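Local atomic coordinates of thymidylate synthase ThyX (Streptomyces cacaoi subsp. asoensis, PDB entry 4P5A), a protein that probably catalyses, as an FAD-dependent homotetramer, the reductive methylation of dUMP, and perhaps UMP, at the uracil ring with methylenetetrahydrofolate as methyl donor. Residues T218-A221 with T227-A230; A21-V26 with G51-L56. One frame throughout, in Å; residues are numbered along the deposited sequence.

Contact 1. Residues T218-A221 with T227-A230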
ATOM      1  N   THR B 218       5.572  -5.699 -23.743  1.00 10.49           N
ATOM      2  CA  THR B 218       6.567  -5.691 -24.844  1.00 11.12           C
ATOM      3  C   THR B 218       7.746  -4.772 -24.496  1.00 11.48           C
ATOM      4  O   THR B 218       8.942  -5.180 -24.658  1.00 12.72           O
ATOM      5  CB  THR B 218       5.884  -5.188 -26.128  1.00 11.11           C
ATOM      6  OG1 THR B 218       4.930  -6.175 -26.553  1.00 13.65           O
ATOM      7  CG2 THR B 218       7.022  -4.969 -27.255  1.00 14.28           C
ATOM      8  N   ALA B 219       7.457  -3.613 -23.926  1.00 11.16           N
ATOM      9  CA  ALA B 219       8.548  -2.727 -23.472  1.00 10.58           C
ATOM     10  C   ALA B 219       9.354  -3.352 -22.335  1.00 12.99           C
ATOM     11  O   ALA B 219      10.569  -3.355 -22.301  1.00 12.70           O
ATOM     12  CB  ALA B 219       8.027  -1.313 -23.054  1.00 11.24           C
ATOM     13  N   TRP B 220       8.669  -3.873 -21.326  1.00  9.47           N
ATOM     14  CA  TRP B 220       9.331  -4.435 -20.163  1.00  9.82           C
ATOM     15  C   TRP B 220      10.212  -5.657 -20.579  1.00  9.51           C
ATOM     16  O   TRP B 220      11.282  -5.877 -20.037  1.00  9.01           O
ATOM     17  CB  TRP B 220       8.260  -4.908 -19.186  1.00  8.19           C
ATOM     18  CG  TRP B 220       8.752  -5.737 -18.001  1.00  7.05           C
ATOM     19  CD1 TRP B 220       9.742  -5.424 -17.101  1.00  7.89           C
ATOM     20  CD2 TRP B 220       8.276  -7.034 -17.643  1.00  8.73           C
ATOM     21  NE1 TRP B 220       9.825  -6.424 -16.157  1.00  7.74           N
ATOM     22  CE2 TRP B 220       8.960  -7.425 -16.456  1.00 11.03           C
ATOM     23  CE3 TRP B 220       7.267  -7.890 -18.154  1.00 14.27           C
ATOM     24  CZ2 TRP B 220       8.741  -8.665 -15.847  1.00 10.72           C
ATOM     25  CZ3 TRP B 220       7.039  -9.054 -17.540  1.00 13.74           C
ATOM     26  CH2 TRP B 220       7.762  -9.451 -16.390  1.00 13.78           C
ATOM     27  N   ALA B 221       9.776  -6.402 -21.591  1.00 10.21           N
ATOM     28  CA  ALA B 221      10.539  -7.655 -21.984  1.00 11.06           C
ATOM     29  C   ALA B 221      11.900  -7.285 -22.529  1.00 11.73           C
ATOM     30  O   ALA B 221      12.869  -8.072 -22.380  1.00 11.18           O
ATOM     31  CB  ALA B 221       9.740  -8.411 -23.013  1.00 12.45           C
ATOM     32  N   THR B 227      13.626 -12.069 -16.510  1.00  7.48           N
ATOM     33  CA  THR B 227      12.401 -12.000 -15.681  1.00  8.33           C
ATOM     34  C   THR B 227      11.145 -12.276 -16.520  1.00  7.69           C
ATOM     35  O   THR B 227      10.197 -13.005 -16.066  1.00  8.06           O
ATOM     36  CB  THR B 227      12.324 -10.610 -14.943  1.00  6.31           C
ATOM     37  OG1 THR B 227      13.454 -10.526 -14.113  1.00  8.65           O
ATOM     38  CG2 THR B 227      11.056 -10.647 -13.954  1.00  7.65           C
ATOM     39  N   HIS B 228      11.025 -11.582 -17.653  1.00  7.16           N
ATOM     40  CA  HIS B 228       9.895 -11.751 -18.503  1.00  9.36           C
ATOM     41  C   HIS B 228       9.747 -13.230 -18.944  1.00 10.89           C
ATOM     42  O   HIS B 228       8.622 -13.816 -18.893  1.00  9.90           O
ATOM     43  CB  HIS B 228      10.009 -10.810 -19.671  1.00  9.94           C
ATOM     44  CG  HIS B 228       8.919 -11.008 -20.653  1.00 11.33           C
ATOM     45  ND1 HIS B 228       9.073 -11.880 -21.689  1.00 11.96           N
ATOM     46  CD2 HIS B 228       7.594 -10.660 -20.642  1.00 15.57           C
ATOM     47  CE1 HIS B 228       7.956 -11.887 -22.425  1.00 21.12           C
ATOM     48  NE2 HIS B 228       7.031 -11.173 -21.796  1.00 20.31           N
ATOM     49  N   GLU B 229      10.881 -13.883 -19.314  1.00  9.23           N
ATOM     50  CA  GLU B 229      10.781 -15.312 -19.654  1.00 12.16           C
ATOM     51  C   GLU B 229      10.330 -16.151 -18.508  1.00 10.67           C
ATOM     52  O   GLU B 229       9.443 -17.058 -18.696  1.00 12.56           O
ATOM     53  CB  GLU B 229      12.112 -15.904 -20.165  1.00 13.08           C
ATOM     54  CG  GLU B 229      12.447 -15.301 -21.479  1.00 23.01           C
ATOM     55  CD  GLU B 229      11.562 -15.722 -22.637  1.00 34.56           C
ATOM     56  OE1 GLU B 229      11.750 -16.906 -23.081  1.00 42.90           O
ATOM     57  OE2 GLU B 229      10.744 -14.861 -23.139  1.00 35.75           O
ATOM     58  N   ALA B 230      10.876 -15.895 -17.331  1.00 10.81           N
ATOM     59  CA  ALA B 230      10.483 -16.681 -16.122  1.00  9.55           C
ATOM     60  C   ALA B 230       8.998 -16.447 -15.752  1.00  8.66           C
ATOM     61  O   ALA B 230       8.302 -17.365 -15.349  1.00  9.55           O
ATOM     62  CB  ALA B 230      11.391 -16.270 -14.879  1.00  9.28           C
TER
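W220 and H228 meet as an offset edge-to-face aromatic pair: the imidazole turns its edge toward the face of the six-membered ring of the indole, with the two planes at 82° and the centroids 5.4 Å apart. Within the pair, CD2 of H228 lies 3.5 Å from CZ3 of W220, and CZ3 in turn sits in the plane of the imidazole, at its edge. With CG of H228 anti to the backbone N (chi1 175°), CB lies over the indole while CD2 is brought to CZ3.

Two CH-pi contacts supplement the ring pair. CB of H228 stands over the indole face, 4.2 Å from the six-membered centroid of W220 and offset toward the rim. The methyl of A221 sits almost centrally over one face of the imidazole, its CB 3.7 Å from the H228 ring centroid and 11° off the ring normal.

The motif is a pair of consecutive helices, 207-223 and 225-233, joined through the single residue M224 with a sharp change of direction, and A221 and H228 approach to 5.4 Å between their CA atoms. Beyond the helix pair, W220 packs on A183, L186, M187 and L190 of helix 183-193, which carries FAD-binding residues.

Apolar packing completes the contact where CG2 of T227 reaches CZ2 at the edge of the W220 indole, 3.6 Å away, the threonine lying across the indole. Cutting W220 back to an alanine would probably leave H228 without the face its edge meets and open a gap toward helix 183-193.

No hydrogen bond spans the segments. H228 NE2 bonds to OE2 of E217, one residue before 218-221, so it still links the two helices; T227 OG1 bonds to D23.

Contact 2. Residues A21-V26 with G51-L56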
ATOM      1  N   ALA B  21      15.515  -0.329 -14.766  1.00 12.18           N
ATOM      2  CA  ALA B  21      15.089  -1.714 -14.487  1.00 11.18           C
ATOM      3  C   ALA B  21      15.881  -2.672 -15.292  1.00 13.21           C
ATOM      4  O   ALA B  21      16.106  -2.454 -16.542  1.00 14.56           O
ATOM      5  CB  ALA B  21      13.649  -1.902 -14.867  1.00 11.66           C
ATOM      6  N   SER B  22      16.364  -3.703 -14.612  1.00 11.96           N
ATOM      7  CA  SER B  22      17.152  -4.736 -15.332  1.00 11.67           C
ATOM      8  C   SER B  22      17.089  -6.012 -14.515  1.00 11.15           C
ATOM      9  O   SER B  22      16.775  -5.989 -13.320  1.00  9.61           O
ATOM     10  CB  SER B  22      18.622  -4.262 -15.403  1.00 13.88           C
ATOM     11  OG  SER B  22      19.201  -4.235 -14.082  1.00 14.90           O
ATOM     12  N   ASP B  23      17.439  -7.155 -15.153  1.00  9.43           N
ATOM     13  CA  ASP B  23      17.481  -8.343 -14.375  1.00  9.81           C
ATOM     14  C   ASP B  23      18.539  -8.342 -13.321  1.00 10.50           C
ATOM     15  O   ASP B  23      18.367  -8.880 -12.250  1.00 10.43           O
ATOM     16  CB  ASP B  23      17.753  -9.535 -15.346  1.00 12.69           C
ATOM     17  CG  ASP B  23      16.566  -9.780 -16.388  1.00 10.63           C
ATOM     18  OD1 ASP B  23      16.835  -9.929 -17.617  1.00 10.16           O
ATOM     19  OD2 ASP B  23      15.348  -9.803 -15.983  1.00 10.65           O
ATOM     20  N   LEU B  24      19.667  -7.691 -13.622  1.00 10.92           N
ATOM     21  CA  LEU B  24      20.716  -7.580 -12.624  1.00 14.15           C
ATOM     22  C   LEU B  24      20.242  -6.887 -11.347  1.00 14.05           C
ATOM     23  O   LEU B  24      20.684  -7.260 -10.261  1.00 15.26           O
ATOM     24  CB  LEU B  24      21.864  -6.801 -13.234  1.00 16.02           C
ATOM     25  CG  LEU B  24      22.880  -6.432 -12.156  1.00 21.54           C
ATOM     26  CD1 LEU B  24      23.812  -7.621 -11.726  1.00 19.98           C
ATOM     27  CD2 LEU B  24      23.657  -5.129 -12.550  1.00 25.99           C
ATOM     28  N   ALA B  25      19.333  -5.935 -11.478  1.00 14.50           N
ATOM     29  CA  ALA B  25      18.840  -5.232 -10.258  1.00 16.18           C
ATOM     30  C   ALA B  25      18.117  -6.205  -9.317  1.00 15.41           C
ATOM     31  O   ALA B  25      18.107  -6.021  -8.083  1.00 14.84           O
ATOM     32  CB  ALA B  25      17.861  -4.032 -10.714  1.00 15.77           C
ATOM     33  N   VAL B  26      17.475  -7.223  -9.893  1.00  9.88           N
ATOM     34  CA  VAL B  26      16.799  -8.228  -9.043  1.00 10.47           C
ATOM     35  C   VAL B  26      17.771  -9.097  -8.312  1.00 11.21           C
ATOM     36  O   VAL B  26      17.575  -9.395  -7.159  1.00 11.89           O
ATOM     37  CB  VAL B  26      15.957  -9.146  -9.930  1.00  9.19           C
ATOM     38  CG1 VAL B  26      15.111 -10.233  -9.068  1.00 10.36           C
ATOM     39  CG2 VAL B  26      15.030  -8.325 -10.751  1.00  9.53           C
ATOM     40  N   GLY B  51      19.032 -18.877 -13.382  1.00 13.43           N
ATOM     41  CA  GLY B  51      18.802 -19.762 -12.201  1.00 15.21           C
ATOM     42  C   GLY B  51      18.164 -19.098 -10.973  1.00 12.93           C
ATOM     43  O   GLY B  51      17.154 -19.602 -10.445  1.00 12.56           O
ATOM     44  N   LEU B  52      18.695 -17.946 -10.580  1.00 10.87           N
ATOM     45  CA  LEU B  52      18.208 -17.295  -9.398  1.00 13.89           C
ATOM     46  C   LEU B  52      16.769 -16.735  -9.641  1.00 11.00           C
ATOM     47  O   LEU B  52      15.864 -16.874  -8.789  1.00 12.53           O
ATOM     48  CB  LEU B  52      19.148 -16.175  -9.078  1.00 13.70           C
ATOM     49  CG  LEU B  52      18.954 -15.511  -7.666  1.00 18.79           C
ATOM     50  CD1 LEU B  52      19.368 -14.087  -7.643  1.00 24.29           C
ATOM     51  CD2 LEU B  52      18.146 -16.128  -6.548  1.00 20.76           C
ATOM     52  N   ILE B  53      16.575 -16.165 -10.806  1.00  9.51           N
ATOM     53  CA  ILE B  53      15.283 -15.516 -11.092  1.00 11.03           C
ATOM     54  C   ILE B  53      14.226 -16.587 -11.160  1.00 13.19           C
ATOM     55  O   ILE B  53      13.134 -16.355 -10.696  1.00 12.55           O
ATOM     56  CB  ILE B  53      15.376 -14.670 -12.348  1.00 10.96           C
ATOM     57  CG1 ILE B  53      16.126 -13.344 -11.909  1.00 13.37           C
ATOM     58  CG2 ILE B  53      14.011 -14.350 -13.020  1.00  9.98           C
ATOM     59  CD1 ILE B  53      16.525 -12.395 -13.039  1.00 15.11           C
ATOM     60  N   ARG B  54      14.534 -17.726 -11.764  1.00 12.12           N
ATOM     61  CA  ARG B  54      13.519 -18.836 -11.813  1.00 13.29           C
ATOM     62  C   ARG B  54      13.195 -19.347 -10.440  1.00 12.39           C
ATOM     63  O   ARG B  54      12.008 -19.544 -10.151  1.00 13.13           O
ATOM     64  CB  ARG B  54      13.959 -19.927 -12.767  1.00 10.73           C
ATOM     65  CG  ARG B  54      13.970 -19.471 -14.259  1.00 10.81           C
ATOM     66  CD  ARG B  54      14.589 -20.610 -15.155  1.00 18.77           C
ATOM     67  NE  ARG B  54      13.983 -21.965 -14.976  1.00 25.13           N
ATOM     68  CZ  ARG B  54      12.859 -22.407 -15.571  1.00 29.16           C
ATOM     69  NH1 ARG B  54      12.464 -23.707 -15.392  1.00 27.89           N
ATOM     70  NH2 ARG B  54      12.146 -21.600 -16.384  1.00 25.32           N
ATOM     71  N   TYR B  55      14.174 -19.443  -9.570  1.00 11.99           N
ATOM     72  CA  TYR B  55      13.985 -19.843  -8.207  1.00 13.54           C
ATOM     73  C   TYR B  55      13.095 -18.826  -7.483  1.00 13.95           C
ATOM     74  O   TYR B  55      12.095 -19.187  -6.814  1.00 14.37           O
ATOM     75  CB  TYR B  55      15.322 -19.979  -7.473  1.00 14.41           C
ATOM     76  CG  TYR B  55      15.134 -20.087  -5.968  1.00 19.60           C
ATOM     77  CD1 TYR B  55      14.693 -21.286  -5.356  1.00 24.91           C
ATOM     78  CD2 TYR B  55      15.370 -18.985  -5.160  1.00 23.65           C
ATOM     79  CE1 TYR B  55      14.494 -21.332  -3.918  1.00 27.88           C
ATOM     80  CE2 TYR B  55      15.179 -19.009  -3.768  1.00 30.44           C
ATOM     81  CZ  TYR B  55      14.736 -20.172  -3.147  1.00 32.06           C
ATOM     82  OH  TYR B  55      14.556 -20.122  -1.759  1.00 35.18           O
ATOM     83  N   LEU B  56      13.398 -17.536  -7.646  1.00 11.99           N
ATOM     84  CA  LEU B  56      12.515 -16.591  -6.933  1.00 11.98           C
ATOM     85  C   LEU B  56      11.121 -16.641  -7.469  1.00 12.40           C
ATOM     86  O   LEU B  56      10.170 -16.426  -6.684  1.00 13.87           O
ATOM     87  CB  LEU B  56      13.002 -15.112  -7.132  1.00 11.79           C
ATOM     88  CG  LEU B  56      14.435 -14.885  -6.626  1.00 13.41           C
ATOM     89  CD1 LEU B  56      15.027 -13.611  -7.198  1.00 12.69           C
ATOM     90  CD2 LEU B  56      14.538 -14.894  -5.089  1.00 14.94           C
TER
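V26 and L56 make one of the closest apolar contacts here, CG1 of the valine lying 3.9 Å from CD1 of the leucine as the two side chains run alongside each other with opposed sense. With CG1 anti to the backbone N (chi1 -177°), V26 presents this methyl to helix 48-58, where it meets both L56 and, at 4.3 Å from its CG1, I53. I53 also meets D23: its terminal CD1 comes to 3.9 Å from CB of D23, the isoleucine lying across the aspartate; it thus meets the aliphatic part of an acidic residue.

The polar bonds stay within single segments or leave the contact. S22 is the N-cap of helix 23-30: its OG accepts from the backbone N of A25 at 3.1 Å, with an N-H...O angle of 144°. The carboxylate of D23 bonds to V226 N through OD1, and OD2 is satisfied as well.

L56 also touches H61, an FAD-binding residue, so the packing of helices 23-30 and 48-58 extends to the edge of the cofactor site. With no hydrogen bond or salt bridge across the segments, their direct cohesion rests on dispersion and burial of side-chain carbon, while both carboxylate oxygens of the buried D23 are satisfied by the start of helix 225-233.

How the contacts relate
From the N terminus, strand 13-20 leads into helix 23-30, and contact 2 closes a loop of 24 intervening residues, partly unmodelled, when helix 48-58 packs against it. The chain then runs through the central antiparallel sheet and helix 183-193 before contact 1 closes a short loop of five residues, four of them helical, across the junction of helices 207-223 and 225-233. The two loops are therefore in series, neither nested nor crossed, yet their centres lie 11 Å apart. They touch directly: OG1 of T227 is 2.8 Å from OD2 of D23, a probable hydrogen bond, and CB of A230 packs 3.7 Å from CG2 of I53. Helix 225-233 thus ties the C-terminal helix pair to both N-terminal helices.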